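Local coordinates for Boca/mesd chaperone for ywtd beta-propeller-egf protein 1 (Caenorhabditis elegans, PDB 3OFG), which probably acts as an endoplasmic reticulum chaperone that helps YWTD beta-propeller domains of LDL-receptor-type proteins mature, represented here by its structured domain, at residues Trp39-Leu43 against Phe76-Phe82. Numbering follows the deposited sequence.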
ATOM      1  N   TRP A  39      -2.771  -2.707  17.249  1.00  6.34           N
ATOM      2  CA  TRP A  39      -3.510  -1.489  16.887  1.00  6.78           C
ATOM      3  C   TRP A  39      -4.706  -1.829  16.012  1.00  7.03           C
ATOM      4  O   TRP A  39      -5.777  -1.242  16.180  1.00  7.05           O
ATOM      5  CB  TRP A  39      -2.613  -0.449  16.232  1.00  6.47           C
ATOM      6  CG  TRP A  39      -1.482  -0.040  17.108  1.00  5.63           C
ATOM      7  CD1 TRP A  39      -1.497   0.076  18.467  1.00  7.22           C
ATOM      8  CD2 TRP A  39      -0.150   0.287  16.689  1.00  5.93           C
ATOM      9  NE1 TRP A  39      -0.249   0.460  18.918  1.00  7.28           N
ATOM     10  CE2 TRP A  39       0.582   0.582  17.845  1.00  7.09           C
ATOM     11  CE3 TRP A  39       0.484   0.348  15.446  1.00  6.72           C
ATOM     12  CZ2 TRP A  39       1.931   0.942  17.787  1.00  7.36           C
ATOM     13  CZ3 TRP A  39       1.825   0.687  15.399  1.00  7.03           C
ATOM     14  CH2 TRP A  39       2.528   0.962  16.566  1.00  6.57           C
ATOM     15  N   GLN A  40      -4.548  -2.760  15.083  1.00  5.78           N
ATOM     16  CA  GLN A  40      -5.667  -3.191  14.255  1.00  6.51           C
ATOM     17  C   GLN A  40      -6.787  -3.728  15.139  1.00  7.05           C
ATOM     18  O   GLN A  40      -7.978  -3.431  14.912  1.00  6.37           O
ATOM     19  CB  GLN A  40      -5.207  -4.253  13.266  1.00  6.65           C
ATOM     20  CG  GLN A  40      -6.333  -4.853  12.434  1.00  7.32           C
ATOM     21  CD  GLN A  40      -5.861  -6.024  11.618  1.00  8.28           C
ATOM     22  OE1 GLN A  40      -5.053  -6.837  12.087  1.00 10.60           O
ATOM     23  NE2 GLN A  40      -6.376  -6.144  10.405  1.00 10.17           N
ATOM     24  N   SER A  41      -6.446  -4.525  16.139  1.00  5.85           N
ATOM     25  CA  SER A  41      -7.473  -5.056  17.050  1.00  6.61           C
ATOM     26  C   SER A  41      -8.168  -3.953  17.836  1.00  5.82           C
ATOM     27  O   SER A  41      -9.411  -3.929  17.951  1.00  6.56           O
ATOM     28  CB  SER A  41      -6.860  -6.043  18.039  1.00  6.94           C
ATOM     29  OG  SER A  41      -6.423  -7.221  17.374  1.00  8.15           O
ATOM     30  N   GLN A  42      -7.407  -3.012  18.372  1.00  6.05           N
ATOM     31  CA  GLN A  42      -7.971  -1.904  19.110  1.00  6.39           C
ATOM     32  C   GLN A  42      -8.878  -1.051  18.221  1.00  6.70           C
ATOM     33  O   GLN A  42      -9.993  -0.659  18.633  1.00  7.69           O
ATOM     34  CB  GLN A  42      -6.867  -1.051  19.730  1.00  6.89           C
ATOM     35  CG  GLN A  42      -6.090  -1.770  20.797  1.00  7.98           C
ATOM     36  CD  GLN A  42      -5.005  -0.874  21.333  1.00 12.04           C
ATOM     37  OE1 GLN A  42      -3.949  -0.742  20.735  1.00 11.79           O
ATOM     38  NE2 GLN A  42      -5.315  -0.139  22.391  1.00 16.40           N
ATOM     39  N   LEU A  43      -8.479  -0.809  16.982  1.00  6.85           N
ATOM     40  CA  LEU A  43      -9.297  -0.061  16.045  1.00  6.08           C
ATOM     41  C   LEU A  43     -10.554  -0.843  15.684  1.00  6.32           C
ATOM     42  O   LEU A  43     -11.627  -0.245  15.573  1.00  6.87           O
ATOM     43  CB  LEU A  43      -8.480   0.343  14.815  1.00  7.35           C
ATOM     44  CG  LEU A  43      -7.591   1.558  15.113  1.00  6.50           C
ATOM     45  CD1 LEU A  43      -6.472   1.656  14.101  1.00 10.03           C
ATOM     46  CD2 LEU A  43      -8.391   2.844  15.107  1.00 10.08           C
ATOM     47  N   PHE A  76      -6.060   8.065  16.601  1.00  9.88           N
ATOM     48  CA  PHE A  76      -5.771   6.982  17.539  1.00  9.25           C
ATOM     49  C   PHE A  76      -4.283   6.590  17.489  1.00  9.79           C
ATOM     50  O   PHE A  76      -3.613   6.442  18.509  1.00 10.04           O
ATOM     51  CB  PHE A  76      -6.623   5.755  17.210  1.00 10.45           C
ATOM     52  CG  PHE A  76      -6.212   4.519  17.967  1.00 11.22           C
ATOM     53  CD1 PHE A  76      -6.708   4.289  19.238  1.00 13.10           C
ATOM     54  CD2 PHE A  76      -5.307   3.606  17.431  1.00 11.02           C
ATOM     55  CE1 PHE A  76      -6.332   3.150  19.954  1.00 14.58           C
ATOM     56  CE2 PHE A  76      -4.909   2.472  18.156  1.00 12.41           C
ATOM     57  CZ  PHE A  76      -5.420   2.260  19.418  1.00 11.32           C
ATOM     58  N   LEU A  77      -3.769   6.382  16.276  1.00  9.07           N
ATOM     59  CA  LEU A  77      -2.392   5.906  16.131  1.00  8.41           C
ATOM     60  C   LEU A  77      -1.384   6.894  16.688  1.00  9.85           C
ATOM     61  O   LEU A  77      -0.393   6.513  17.301  1.00 10.60           O
ATOM     62  CB  LEU A  77      -2.086   5.595  14.675  1.00  9.56           C
ATOM     63  CG  LEU A  77      -2.757   4.328  14.167  1.00  9.19           C
ATOM     64  CD1 LEU A  77      -2.635   4.268  12.651  1.00 10.88           C
ATOM     65  CD2 LEU A  77      -2.142   3.083  14.794  1.00 10.32           C
ATOM     66  N   LEU A  78      -1.640   8.189  16.502  1.00  9.87           N
ATOM     67  CA  LEU A  78      -0.693   9.184  16.965  1.00 12.90           C
ATOM     68  C   LEU A  78      -0.676   9.290  18.494  1.00 12.40           C
ATOM     69  O   LEU A  78       0.215   9.936  19.044  1.00 17.08           O
ATOM     70  CB  LEU A  78      -0.935  10.527  16.280  1.00 12.45           C
ATOM     71  CG  LEU A  78      -0.522  10.540  14.806  1.00 14.19           C
ATOM     72  CD1 LEU A  78      -0.975  11.836  14.178  1.00 18.46           C
ATOM     73  CD2 LEU A  78       0.971  10.360  14.650  1.00 16.97           C
ATOM     74  N   LYS A  79      -1.618   8.648  19.178  1.00 11.42           N
ATOM     75  CA  LYS A  79      -1.581   8.539  20.644  1.00 12.43           C
ATOM     76  C   LYS A  79      -0.747   7.350  21.143  1.00 11.41           C
ATOM     77  O   LYS A  79      -0.538   7.186  22.337  1.00 14.86           O
ATOM     78  CB  LYS A  79      -2.999   8.378  21.206  1.00 12.58           C
ATOM     79  CG  LYS A  79      -3.856   9.622  21.118  1.00 17.70           C
ATOM     80  CD  LYS A  79      -5.282   9.331  21.560  1.00 21.09           C
ATOM     81  CE  LYS A  79      -6.104  10.617  21.597  1.00 34.99           C
ATOM     82  NZ  LYS A  79      -7.539  10.372  21.872  0.58 30.09           N
ATOM     83  N   GLN A  80      -0.276   6.501  20.241  1.00 10.16           N
ATOM     84  CA  GLN A  80       0.401   5.278  20.646  1.00  9.32           C
ATOM     85  C   GLN A  80       1.913   5.461  20.713  1.00 10.21           C
ATOM     86  O   GLN A  80       2.515   6.120  19.870  1.00 11.74           O
ATOM     87  CB  GLN A  80       0.044   4.132  19.673  1.00  9.83           C
ATOM     88  CG  GLN A  80      -1.453   3.926  19.433  1.00 10.81           C
ATOM     89  CD  GLN A  80      -2.255   3.876  20.707  1.00 11.31           C
ATOM     90  OE1 GLN A  80      -1.941   3.107  21.620  1.00 13.16           O
ATOM     91  NE2 GLN A  80      -3.280   4.688  20.784  1.00 11.60           N
ATOM     92  N   GLU A  81       2.510   4.857  21.735  1.00  9.56           N
ATOM     93  CA  GLU A  81       3.922   5.058  22.011  1.00 10.21           C
ATOM     94  C   GLU A  81       4.855   4.703  20.853  1.00 11.03           C
ATOM     95  O   GLU A  81       5.880   5.358  20.644  1.00 11.96           O
ATOM     96  CB  GLU A  81       4.326   4.280  23.250  1.00 12.66           C
ATOM     97  CG  GLU A  81       5.739   4.575  23.694  1.00 15.19           C
ATOM     98  CD  GLU A  81       6.230   3.640  24.789  1.00 17.98           C
ATOM     99  OE1 GLU A  81       5.408   2.980  25.462  1.00 21.99           O
ATOM    100  OE2 GLU A  81       7.453   3.567  24.961  1.00 17.48           O
ATOM    101  N   PHE A  82       4.539   3.640  20.130  1.00  8.81           N
ATOM    102  CA  PHE A  82       5.468   3.089  19.142  1.00  7.70           C
ATOM    103  C   PHE A  82       5.226   3.575  17.718  1.00  7.46           C
ATOM    104  O   PHE A  82       5.877   3.103  16.775  1.00  8.88           O
ATOM    105  CB  PHE A  82       5.429   1.566  19.204  1.00  8.34           C
ATOM    106  CG  PHE A  82       5.747   1.011  20.567  1.00  8.70           C
ATOM    107  CD1 PHE A  82       6.677   1.630  21.378  1.00  8.13           C
ATOM    108  CD2 PHE A  82       5.113  -0.130  21.037  1.00 11.51           C
ATOM    109  CE1 PHE A  82       6.977   1.138  22.625  1.00 10.87           C
ATOM    110  CE2 PHE A  82       5.408  -0.618  22.297  1.00 12.76           C
ATOM    111  CZ  PHE A  82       6.343   0.017  23.077  1.00 11.72           C
TER
HETATM  112  O   HOH W   1       0.056   0.973  21.818  1.00 16.53           O
HETATM  113  O   HOH W   2      -3.915   2.111  23.627  1.00 26.85           O
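Phe76 meets three side chains of the 39-43 helix segment. Its CG lies anti to the backbone N (chi1 170°), which turns the ring toward that helix. Leu43 comes at the ring obliquely, with its CG 3.8 Å from CD2 of Phe76. The Gln42 amide stands at the ring edge, almost perpendicular to the ring, and its OE1 is 3.6 Å from CZ of Phe76. CD1 of Trp39 approaches CE2 of the same ring more loosely.

Leu77 puts one methyl, CD2, against the base of the Trp39 side chain, 3.8 Å from CB and equally close to CE3 of the indole, at a slant to the ring.

Gln80 joins the two segments in several ways. Its CG sits over the five-membered ring of Trp39 in a CH-pi contact, 3.7 Å from NE1. A bend at chi2 (-48°) folds the amide back, and NE2 gives a nearly straight 2.9 Å hydrogen bond to O of Phe76. NE2 also lies over the centre of the Phe76 ring. The carbonyl of Phe76 accepts from Lys79 N on its opposite face. OE1 of Gln80 accepts from two waters; one of them accepts the N-H of Trp39 NE1, the other an N-H of Gln42 NE2. The polar link between the segments is therefore water-mediated.

Phe82 brings its CB to the indole edge, 3.8 Å from CZ2 of Trp39. Were Trp39 replaced by an alanine, a gap would probably open between Leu77, Gln80 and Phe82, and one water would lose its indole N-H donor.

The contact joins helix 29-45 to the end of helix 70-78 and the loop leading into strand 83-89. Beneath it lies the antiparallel sheet: Trp39 reaches Val17 and Val83, Leu77 packs on Leu13, Val15 and Val86, and Leu43 rests on Leu50.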